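Local coordinates for nitroalkane oxidase (Podospora anserina, PDB 3MKH), which oxidises nitroalkanes to aldehydes or ketones with FAD, releasing nitrite and turning molecular oxygen into hydrogen peroxide, at the interface of chains A and B. Sequence-based numbering; all coordinates share one arbitrary frame. Chains: chain A/B, Nitroalkane oxidase.

The interface of chains A and B. Residues chain A 169-170, 228, 230-232; chain B 377, 379-382.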
# COMPACT_ATOMS: atom_id res chain seq x y z
N MET A 169 15.64 -26.85 13.03
CA MET A 169 15.65 -25.55 13.70
C MET A 169 14.25 -24.98 13.60
O MET A 169 13.53 -25.28 12.64
CB MET A 169 16.66 -24.62 13.02
CG MET A 169 16.86 -23.26 13.70
SD MET A 169 18.21 -22.35 12.91
CE MET A 169 18.10 -20.75 13.72
N TRP A 170 13.86 -24.20 14.61
CA TRP A 170 12.58 -23.49 14.67
C TRP A 170 11.40 -24.37 15.08
O TRP A 170 10.28 -23.88 15.19
CB TRP A 170 12.25 -22.80 13.34
CG TRP A 170 13.25 -21.74 12.88
CD1 TRP A 170 14.10 -21.84 11.81
CD2 TRP A 170 13.47 -20.45 13.45
NE1 TRP A 170 14.85 -20.69 11.70
CE2 TRP A 170 14.47 -19.82 12.69
CE3 TRP A 170 12.91 -19.76 14.54
CZ2 TRP A 170 14.94 -18.54 12.98
CZ3 TRP A 170 13.38 -18.48 14.83
CH2 TRP A 170 14.38 -17.88 14.04
N ARG A 228 21.92 -24.55 19.63
CA ARG A 228 21.80 -23.13 19.94
C ARG A 228 20.37 -22.76 20.24
O ARG A 228 19.46 -23.10 19.47
CB ARG A 228 22.34 -22.26 18.79
CG ARG A 228 22.11 -20.77 19.01
CD ARG A 228 22.80 -19.91 17.95
NE ARG A 228 22.16 -19.99 16.63
CZ ARG A 228 21.30 -19.09 16.16
NH1 ARG A 228 20.95 -18.04 16.90
NH2 ARG A 228 20.78 -19.23 14.94
N VAL A 230 17.65 -19.99 20.20
CA VAL A 230 17.45 -18.85 19.31
C VAL A 230 16.66 -17.76 20.03
O VAL A 230 15.53 -17.98 20.46
CB VAL A 230 16.67 -19.27 18.03
CG1 VAL A 230 16.57 -18.11 17.04
CG2 VAL A 230 17.33 -20.49 17.37
N ALA A 231 17.27 -16.59 20.16
CA ALA A 231 16.62 -15.43 20.77
C ALA A 231 15.79 -14.71 19.70
O ALA A 231 16.25 -14.49 18.58
CB ALA A 231 17.68 -14.49 21.36
N THR A 232 14.56 -14.36 20.05
CA THR A 232 13.59 -13.82 19.10
C THR A 232 12.98 -12.53 19.69
O THR A 232 12.93 -12.38 20.91
CB THR A 232 12.46 -14.89 18.78
OG1 THR A 232 11.77 -15.24 19.99
CG2 THR A 232 13.06 -16.17 18.20
N SER B 377 14.35 -16.77 9.07
CA SER B 377 15.67 -16.38 9.55
C SER B 377 15.72 -14.95 10.12
O SER B 377 16.54 -14.65 10.98
CB SER B 377 16.70 -16.51 8.41
OG SER B 377 16.82 -17.86 7.98
N TYR B 379 13.69 -13.56 12.06
CA TYR B 379 13.21 -13.52 13.44
C TYR B 379 14.33 -13.90 14.42
O TYR B 379 14.13 -13.93 15.63
CB TYR B 379 12.02 -14.48 13.61
CG TYR B 379 10.98 -14.00 14.60
CD1 TYR B 379 10.37 -12.75 14.46
CD2 TYR B 379 10.60 -14.81 15.67
CE1 TYR B 379 9.40 -12.31 15.37
CE2 TYR B 379 9.64 -14.38 16.59
CZ TYR B 379 9.04 -13.14 16.44
OH TYR B 379 8.08 -12.75 17.35
N ASP B 380 15.51 -14.21 13.89
CA ASP B 380 16.67 -14.58 14.72
C ASP B 380 17.46 -13.31 15.09
O ASP B 380 17.94 -12.57 14.22
CB ASP B 380 17.52 -15.58 13.92
CG ASP B 380 18.76 -16.07 14.64
OD1 ASP B 380 19.12 -15.57 15.74
OD2 ASP B 380 19.40 -16.98 14.07
N LEU B 381 17.57 -13.04 16.39
CA LEU B 381 18.25 -11.83 16.85
C LEU B 381 19.77 -11.82 16.64
O LEU B 381 20.40 -10.79 16.85
CB LEU B 381 17.89 -11.52 18.32
CG LEU B 381 16.46 -11.02 18.57
CD1 LEU B 381 16.15 -10.92 20.08
CD2 LEU B 381 16.24 -9.67 17.87
N GLN B 382 20.36 -12.93 16.19
CA GLN B 382 21.75 -12.89 15.72
C GLN B 382 21.85 -12.11 14.41
O GLN B 382 22.92 -11.63 14.05
CB GLN B 382 22.34 -14.29 15.49
CG GLN B 382 22.58 -15.09 16.74
CD GLN B 382 23.56 -16.23 16.49
OE1 GLN B 382 24.32 -16.61 17.38
NE2 GLN B 382 23.56 -16.76 15.27
O HOH W 1 17.04 -19.92 9.80
O HOH W 2 19.55 -15.70 18.52
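A:Arg228 and B:Asp380 meet tip to tip in an end-on salt bridge, A:Arg228 NH2 lying 2.8 Å from B:Asp380 OD2. The second bond, A:Arg228 NH1 to B:Asp380 OD1, is longer at 3.3 Å but straight (170° at H). Both oxygens are met on their syn side, somewhat out of the carboxylate plane; with guanidinium and carboxylate planes 16° apart, the pair is roughly rather than strictly coplanar. With CG of B:Asp380 anti to its backbone N (chi1 -180°), the carboxylate extends toward the arginine. The backbone N of B:Gln382 donates to OD1 from the opposite face to NH1, which should help fix the carboxylate's rotation.

Stacking adds to this grip. The B:Gln382 amide lies nearly parallel over one guanidinium face, NE2 above the centre; A:Val230 CG2 flanks the other face near the rim.

B:Leu381 N donates to A:Ala231 O at 2.9 Å. One water joins A:Ala231 N to B:Asp380 OD1; another, in the indole plane 3.0 Å from A:Trp170 NE1, reaches B:Ser377 OG.

Among apolar contacts, A:Trp170 CH2 packs 3.9 Å from B:Asp380 CB, indole and carboxylate planes 80° apart, while A:Thr232 CB approaches the B:Tyr379 ring at CE2 (3.6 Å).

In this homotetramer of the acyl-CoA dehydrogenase family, chain A's loop after strand 161-168 and the end of strand 224-228 with its following loop meet 3-10 helix 375-379 of chain B and the loop after it. A:Trp170 also belongs to the FAD site; the two-fold axis gives a twin patch with chains exchanged.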